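Local coordinates for hemoglobin component VII (Tokunagayusurika akamusi, PDB 1X46), which binds heme and, as a larval hemoglobin of the globin family, probably carries or stores oxygen, at residues I97-K100 against G101-V104; G130-K133 against A134-A138; E53-K56 against D57-P60. All coordinates share one frame; numbering follows the deposited sequence.

Contact 1. Residues I97-K100 against G101-V104. With HEM (protoporphyrin IX containing Fe), chain B.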
loop_
_atom_site.group_PDB
_atom_site.type_symbol
_atom_site.label_atom_id
_atom_site.label_comp_id
_atom_site.label_asym_id
_atom_site.label_seq_id
_atom_site.Cartn_x
_atom_site.Cartn_y
_atom_site.Cartn_z
ATOM N N ILE A 97 -8.444 2.518 -11.378
ATOM C CA ILE A 97 -9.082 3.516 -12.246
ATOM C C ILE A 97 -8.630 4.926 -11.858
ATOM O O ILE A 97 -8.247 5.743 -12.716
ATOM C CB ILE A 97 -10.625 3.388 -12.149
ATOM C CG1 ILE A 97 -11.100 2.106 -12.842
ATOM C CG2 ILE A 97 -11.322 4.597 -12.796
ATOM C CD1 ILE A 97 -12.432 1.594 -12.320
ATOM N N ASN A 98 -8.646 5.208 -10.556
ATOM C CA ASN A 98 -8.309 6.554 -10.100
ATOM C C ASN A 98 -6.850 6.892 -10.403
ATOM O O ASN A 98 -6.525 8.017 -10.787
ATOM C CB ASN A 98 -8.561 6.720 -8.603
ATOM C CG ASN A 98 -10.028 6.592 -8.222
ATOM O OD1 ASN A 98 -10.920 6.579 -9.084
ATOM N ND2 ASN A 98 -10.280 6.479 -6.931
ATOM N N HIS A 99 -5.961 5.920 -10.221
ATOM C CA HIS A 99 -4.550 6.179 -10.426
ATOM C C HIS A 99 -4.149 6.199 -11.897
ATOM O O HIS A 99 -3.149 6.813 -12.247
ATOM C CB HIS A 99 -3.691 5.215 -9.594
ATOM C CG HIS A 99 -3.669 5.575 -8.141
ATOM N ND1 HIS A 99 -4.615 5.116 -7.241
ATOM C CD2 HIS A 99 -2.850 6.393 -7.444
ATOM C CE1 HIS A 99 -4.360 5.627 -6.049
ATOM N NE2 HIS A 99 -3.292 6.399 -6.139
ATOM N N LYS A 100 -4.945 5.540 -12.742
ATOM C CA LYS A 100 -4.692 5.622 -14.196
ATOM C C LYS A 100 -4.722 7.081 -14.627
ATOM O O LYS A 100 -3.880 7.513 -15.423
ATOM C CB LYS A 100 -5.740 4.852 -14.992
ATOM C CG LYS A 100 -5.400 4.807 -16.507
ATOM C CD LYS A 100 -6.515 4.114 -17.273
ATOM C CE LYS A 100 -6.391 4.310 -18.793
ATOM N NZ LYS A 100 -7.661 3.860 -19.472
ATOM N N GLY A 101 -5.691 7.826 -14.092
ATOM C CA GLY A 101 -5.868 9.229 -14.438
ATOM C C GLY A 101 -4.726 10.124 -13.982
ATOM O O GLY A 101 -4.617 11.276 -14.418
ATOM N N ARG A 102 -3.875 9.595 -13.102
ATOM C CA ARG A 102 -2.764 10.341 -12.522
ATOM C C ARG A 102 -1.415 9.951 -13.107
ATOM O O ARG A 102 -0.396 10.412 -12.624
ATOM C CB ARG A 102 -2.726 10.094 -11.015
ATOM C CG ARG A 102 -4.046 10.536 -10.309
ATOM C CD ARG A 102 -4.196 9.982 -8.924
ATOM N NE ARG A 102 -5.495 10.331 -8.375
ATOM C CZ ARG A 102 -6.210 9.581 -7.549
ATOM N NH1 ARG A 102 -5.743 8.422 -7.088
ATOM N NH2 ARG A 102 -7.419 10.001 -7.175
ATOM N N GLY A 103 -1.429 9.090 -14.123
ATOM C CA GLY A 103 -0.204 8.624 -14.773
ATOM C C GLY A 103 0.677 7.733 -13.908
ATOM O O GLY A 103 1.895 7.704 -14.065
ATOM N N VAL A 104 0.065 7.019 -12.970
ATOM C CA VAL A 104 0.806 6.114 -12.093
ATOM C C VAL A 104 0.926 4.754 -12.773
ATOM O O VAL A 104 -0.087 4.209 -13.257
ATOM C CB VAL A 104 0.087 5.997 -10.722
ATOM C CG1 VAL A 104 0.774 4.973 -9.833
ATOM C CG2 VAL A 104 0.044 7.363 -10.035
HETATM C CHA HEM B . -4.270 10.103 -4.580
HETATM C CHB HEM B . -4.613 5.780 -2.410
HETATM C CHC HEM B . -0.411 4.462 -4.425
HETATM C CHD HEM B . -0.036 8.767 -6.585
HETATM C C1A HEM B . -4.681 9.077 -3.777
HETATM C C2A HEM B . -5.850 9.114 -2.924
HETATM C C3A HEM B . -5.923 7.924 -2.337
HETATM C C4A HEM B . -4.869 7.074 -2.816
HETATM C CMA HEM B . -7.010 7.481 -1.332
HETATM C CAA HEM B . -6.750 10.365 -2.672
HETATM C CBA HEM B . -7.770 10.705 -3.778
HETATM C CGA HEM B . -8.812 9.619 -3.883
HETATM O O1A HEM B . -8.962 9.030 -4.972
HETATM O O2A HEM B . -9.507 9.329 -2.868
HETATM C C1B HEM B . -3.491 5.058 -2.715
HETATM C C2B HEM B . -3.148 3.737 -2.243
HETATM C C3B HEM B . -1.974 3.373 -2.806
HETATM C C4B HEM B . -1.572 4.466 -3.670
HETATM C CMB HEM B . -4.016 2.936 -1.234
HETATM C CAB HEM B . -1.118 2.093 -2.670
HETATM C CBB HEM B . -1.495 0.995 -2.014
HETATM C C1C HEM B . 0.073 5.493 -5.179
HETATM C C2C HEM B . 1.313 5.518 -5.950
HETATM C C3C HEM B . 1.430 6.718 -6.517
HETATM C C4C HEM B . 0.252 7.488 -6.172
HETATM C CMC HEM B . 2.302 4.332 -6.067
HETATM C CAC HEM B . 2.577 7.220 -7.433
HETATM C C1D HEM B . -1.162 9.480 -6.280
HETATM C C2D HEM B . -1.420 10.814 -6.756
HETATM C C3D HEM B . -2.727 11.219 -6.145
HETATM C C4D HEM B . -3.113 10.100 -5.319
HETATM C CMD HEM B . -0.523 11.638 -7.703
HETATM C CAD HEM B . -3.446 12.577 -6.346
HETATM C CBD HEM B . -2.871 13.636 -5.412
HETATM C CGD HEM B . -3.493 14.988 -5.705
HETATM O O1D HEM B . -4.598 15.044 -6.293
HETATM O O2D HEM B . -2.861 16.017 -5.370
HETATM N NA HEM B . -4.117 7.823 -3.698
HETATM N NB HEM B . -2.480 5.491 -3.578
HETATM N NC HEM B . -0.563 6.710 -5.346
HETATM N ND HEM B . -2.201 9.058 -5.440
HETATM FE FE HEM B . -2.344 7.267 -4.520
HETATM O O HOH W 1 -7.559 6.817 -5.497
HETATM O O HOH W 2 -1.204 8.005 -2.944
#
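His99 in the last turn of helix 85-100 and Arg102 just beyond it meet on the proximal side of the heme. His99 NE2 binds the heme iron at 2.1 Å, and a water takes the other axial position: this is the proximal histidine of the globin fold. Arg102 NH1 lies over the centre of the imidazole, 3.3 Å from His99 CE1, with guanidinium and ring planes 88° apart, so the arginine presents an edge to the ring face. The guanidinium is itself sandwiched, Asn98 O against one face and heme CHA against the other. Its NH2 donates to the propionate oxygen HEM O1A at 2.9 Å, while NH1 gives a hydrogen to a water that also takes one from Asn98 ND2 and donates to HEM O1A. A lysine in place of Arg102 has no flat group to fill the gap between Asn98 O and the porphyrin, and would probably leave HEM O1A and the bridging water without one of their directed donors. Arg102 reaches this place with its chain extended from CG to NE (chi2 164°, chi3 -175°). Val104 CG2 lies at the ring edge, 4.0 Å from His99 CD2, and 3.6 Å from HEM CAC.

Behind these groups, His99 ND1 donates to Gln95 O, which, with the iron at NE2, probably limits the rotation of the imidazole, and Asn98 OD1 accepts from Gln94 NE2. The backbone ends in a Schellman motif: Gly103 N, in a residue with positive phi, donates to Lys100 O at 3.2 Å, and Val104 N makes a weak bond to His99 O. Beyond this turn Val104 points toward His99 and touches the porphyrin. From there the chain enters helix 106-123, whose Phe109 packs edge-to-face with the His99 ring.

Contact 2. Residues G130-K133 against A134-A138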
loop_
_atom_site.group_PDB
_atom_site.type_symbol
_atom_site.label_atom_id
_atom_site.label_comp_id
_atom_site.label_asym_id
_atom_site.label_seq_id
_atom_site.Cartn_x
_atom_site.Cartn_y
_atom_site.Cartn_z
ATOM N N GLY A 130 8.657 -15.419 6.071
ATOM C CA GLY A 130 7.258 -15.784 5.971
ATOM C C GLY A 130 6.381 -14.542 5.857
ATOM O O GLY A 130 5.404 -14.536 5.107
ATOM N N THR A 131 6.717 -13.511 6.631
ATOM C CA THR A 131 5.990 -12.233 6.574
ATOM C C THR A 131 6.122 -11.683 5.169
ATOM O O THR A 131 5.138 -11.243 4.552
ATOM C CB THR A 131 6.547 -11.199 7.560
ATOM O OG1 THR A 131 6.946 -11.826 8.786
ATOM C CG2 THR A 131 5.468 -10.161 7.922
ATOM N N LYS A 132 7.351 -11.706 4.643
ATOM C CA LYS A 132 7.581 -11.177 3.303
ATOM C C LYS A 132 6.804 -11.945 2.240
ATOM O O LYS A 132 6.197 -11.342 1.351
ATOM C CB LYS A 132 9.088 -11.213 3.000
ATOM C CG LYS A 132 9.417 -10.556 1.673
ATOM C CD LYS A 132 10.780 -10.954 1.149
ATOM C CE LYS A 132 10.891 -10.715 -0.382
ATOM N NZ LYS A 132 9.944 -9.665 -0.955
ATOM N N LYS A 133 6.814 -13.281 2.351
ATOM C CA LYS A 133 6.075 -14.142 1.435
ATOM C C LYS A 133 4.581 -13.852 1.474
ATOM O O LYS A 133 3.951 -13.779 0.422
ATOM C CB LYS A 133 6.338 -15.609 1.766
ATOM C CG LYS A 133 5.841 -16.562 0.707
ATOM C CD LYS A 133 6.392 -17.933 1.020
ATOM C CE LYS A 133 5.410 -18.679 1.885
ATOM N NZ LYS A 133 4.259 -19.129 1.035
ATOM N N ALA A 134 4.036 -13.644 2.679
ATOM C CA ALA A 134 2.606 -13.352 2.821
ATOM C C ALA A 134 2.234 -12.032 2.130
ATOM O O ALA A 134 1.261 -11.982 1.353
ATOM C CB ALA A 134 2.203 -13.322 4.267
ATOM N N TRP A 135 2.999 -10.964 2.403
ATOM C CA TRP A 135 2.747 -9.700 1.710
ATOM C C TRP A 135 2.942 -9.771 0.190
ATOM O O TRP A 135 2.203 -9.129 -0.557
ATOM C CB TRP A 135 3.609 -8.585 2.289
ATOM C CG TRP A 135 3.123 -8.064 3.579
ATOM C CD1 TRP A 135 3.493 -8.465 4.827
ATOM C CD2 TRP A 135 2.191 -6.987 3.764
ATOM N NE1 TRP A 135 2.839 -7.721 5.785
ATOM C CE2 TRP A 135 2.036 -6.800 5.165
ATOM C CE3 TRP A 135 1.489 -6.145 2.895
ATOM C CZ2 TRP A 135 1.189 -5.815 5.713
ATOM C CZ3 TRP A 135 0.638 -5.163 3.440
ATOM C CH2 TRP A 135 0.496 -5.004 4.835
ATOM N N ASP A 136 3.918 -10.566 -0.259
ATOM C CA ASP A 136 4.167 -10.741 -1.694
ATOM C C ASP A 136 2.904 -11.310 -2.338
ATOM O O ASP A 136 2.513 -10.866 -3.417
ATOM C CB ASP A 136 5.368 -11.693 -1.903
ATOM C CG ASP A 136 6.716 -10.980 -1.835
ATOM O OD1 ASP A 136 6.750 -9.748 -1.723
ATOM O OD2 ASP A 136 7.800 -11.569 -1.930
ATOM N N SER A 137 2.281 -12.277 -1.658
ATOM C CA SER A 137 1.070 -12.935 -2.187
ATOM C C SER A 137 -0.100 -11.961 -2.236
ATOM O O SER A 137 -0.883 -11.990 -3.193
ATOM C CB SER A 137 0.710 -14.170 -1.355
ATOM O OG SER A 137 1.731 -15.147 -1.488
ATOM N N ALA A 138 -0.217 -11.125 -1.206
ATOM C CA ALA A 138 -1.251 -10.102 -1.157
ATOM C C ALA A 138 -1.071 -9.070 -2.278
ATOM O O ALA A 138 -2.007 -8.736 -3.004
ATOM C CB ALA A 138 -1.243 -9.424 0.199
HETATM O O HOH W 3 4.514 -15.045 -2.241
#
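Thr131 and Trp135 lie side by side on the buried face of helix 129-146, one turn apart and pointing the same way. The methyl CG2 of Thr131 sits 4.0 Å from Trp135 CD1, and Thr131 O approaches the same CD1 at 3.2 Å, in the plane of the indole at its edge. That carbonyl also takes the nearly straight backbone bond from Trp135 N (N-H...O 175°), so one oxygen meets both the backbone and the ring edge of the tryptophan. With Trp135 CG anti to its own carbonyl carbon (chi1 -77°), the indole swings back beside the preceding turn. Its NE1 is satisfied by Ser18 OG, and Thr131 OG1 is bonded to Asn128 N, so both polar groups of this inner face are accounted for. Ala134 CB packs 3.5 Å from Gly130 O and, with Trp135, faces helix 9-20.

The stretch is regular alpha helix in the last helix of the globin fold, and four successive i to i+4 bonds run from Gly130-Ala134 to Lys133-Ser137. Trp135 wedges between helix 9-20 and Leu116 and Leu120 of helix 106-123.

The outer side is looser and charged. Lys132 NZ reaches along the helix to Asp136 in a salt bridge, 3.0 Å to OD2 on its syn side and a weak 3.3 Å to OD1. The lysine runs extended and bends only at its last torsion, chi4 24°. Glu117 lies near both residues, a long, weak ion pair for the lysine and a like charge for Asp136, so the lysine may ease the crowding of negative charge. Further round, a water bridges Lys133 O, 3.0 Å away, and Ser137 OG, while the exposed Lys133 side chain bends at chi3 and chi4, its NZ forming a long, weak ion pair with Asp11.

Contact 3. Residues E53-K56 against D57-P60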
loop_
_atom_site.group_PDB
_atom_site.type_symbol
_atom_site.label_atom_id
_atom_site.label_comp_id
_atom_site.label_asym_id
_atom_site.label_seq_id
_atom_site.Cartn_x
_atom_site.Cartn_y
_atom_site.Cartn_z
ATOM N N GLU A 53 11.464 17.223 4.322
ATOM C CA GLU A 53 11.681 17.452 5.741
ATOM C C GLU A 53 10.731 18.505 6.303
ATOM O O GLU A 53 10.401 18.470 7.495
ATOM C CB GLU A 53 13.139 17.824 6.020
ATOM C CG GLU A 53 14.167 16.729 5.689
ATOM C CD GLU A 53 13.861 15.387 6.349
ATOM O OE1 GLU A 53 13.694 15.322 7.583
ATOM O OE2 GLU A 53 13.754 14.408 5.597
ATOM N N SER A 54 10.288 19.436 5.442
ATOM C CA SER A 54 9.324 20.485 5.792
ATOM C C SER A 54 7.909 19.944 5.828
ATOM O O SER A 54 7.087 20.391 6.615
ATOM C CB SER A 54 9.364 21.607 4.741
ATOM O OG SER A 54 10.649 22.192 4.681
ATOM N N LEU A 55 7.617 19.005 4.941
ATOM C CA LEU A 55 6.254 18.458 4.846
ATOM C C LEU A 55 5.815 17.610 6.047
ATOM O O LEU A 55 4.630 17.619 6.434
ATOM C CB LEU A 55 6.115 17.637 3.564
ATOM C CG LEU A 55 6.021 18.411 2.259
ATOM C CD1 LEU A 55 6.231 17.453 1.079
ATOM C CD2 LEU A 55 4.660 19.110 2.114
ATOM N N LYS A 56 6.716 16.827 6.628
ATOM C CA LYS A 56 6.379 15.991 7.765
ATOM C C LYS A 56 5.821 16.824 8.983
ATOM O O LYS A 56 6.327 17.888 9.303
ATOM C CB LYS A 56 7.579 15.105 8.152
ATOM C CG LYS A 56 7.187 13.882 8.954
ATOM C CD LYS A 56 8.196 12.707 8.988
ATOM C CE LYS A 56 9.636 13.121 9.189
ATOM N NZ LYS A 56 10.452 12.025 9.812
ATOM N N ASP A 57 4.770 16.341 9.635
ATOM C CA ASP A 57 4.102 17.070 10.714
ATOM C C ASP A 57 3.239 18.253 10.266
ATOM O O ASP A 57 2.824 19.051 11.090
ATOM C CB ASP A 57 5.076 17.479 11.837
ATOM C CG ASP A 57 5.765 16.282 12.449
ATOM O OD1 ASP A 57 5.059 15.429 13.030
ATOM O OD2 ASP A 57 6.986 16.088 12.362
ATOM N N THR A 58 2.971 18.352 8.971
ATOM C CA THR A 58 1.983 19.316 8.478
ATOM C C THR A 58 0.703 18.606 8.177
ATOM O O THR A 58 0.685 17.408 7.834
ATOM C CB THR A 58 2.441 20.112 7.250
ATOM O OG1 THR A 58 2.580 19.253 6.095
ATOM C CG2 THR A 58 3.838 20.725 7.503
ATOM N N ALA A 59 -0.382 19.354 8.263
ATOM C CA ALA A 59 -1.690 18.760 8.049
ATOM C C ALA A 59 -1.923 18.229 6.639
ATOM O O ALA A 59 -2.468 17.146 6.513
ATOM C CB ALA A 59 -2.834 19.735 8.495
ATOM N N PRO A 60 -1.518 18.931 5.566
ATOM C CA PRO A 60 -1.698 18.347 4.231
ATOM C C PRO A 60 -0.986 16.986 4.084
ATOM O O PRO A 60 -1.476 16.094 3.388
ATOM C CB PRO A 60 -1.075 19.397 3.311
ATOM C CG PRO A 60 -1.234 20.682 4.094
ATOM C CD PRO A 60 -0.951 20.301 5.487
#
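Leu55 O is the acceptor on which this turn closes, and it is gripped twice by Thr58. Thr58 OG1 donates to it at 2.6 Å, in the plane of the carbonyl and on a lone pair. Thr58 N donates to the same oxygen at 3.1 Å (N-H...O 147°), tilted 35° from that plane. OG1 stands between the backbone N and the carbonyl carbon of its own residue (chi1 67°), which lets the hydroxyl and N-H of Thr58 meet the same oxygen. The methyl CG2 turns back over the end of the preceding helix, 3.4 Å from Ser54 O.

These bonds belong to a type II beta turn from Leu55 to Thr58, which joins helix 52-55 to helix 59-78 of the globin fold. Lys56 is the first residue to leave helical geometry, Asp57 takes the positive phi of the turn, and Thr58 is the N-cap of the next helix, which Ala59 and Pro60 begin.

The flanking charged groups are less firmly engaged with each other. Lys56 and Asp57 point the same way, but Lys56 NZ stays 5.9 Å from Asp57 OD2, too far for a salt bridge. The lysine instead makes a cation-pi contact with Tyr31, whose OH is hydrogen-bonded to Glu53 OE2. On the inner side, the buried side chain of Leu55 packs against Phe47 and Lys50.

Along the chain contact 3 comes first, then contact 1, then contact 2, all within one globin chain. Contact 3 joins helix 52-55 to helix 59-78; contact 1 ends the following helix, 85-100, and leads into helix 106-123; contact 2 lies within the last helix, 129-146. None touches another: the centres of contacts 1 and 3 are about 24 Å apart, those of contacts 1 and 2 about 25 Å, and those of contacts 2 and 3 about 31 Å. Contact 2 lies across the chain's centre from both others. Contact 1 alone binds the heme, whereas contact 2 lies within a helix and contact 3 is a surface turn, both away from the iron. Helix 106-123 packs against both contact 1 and contact 2.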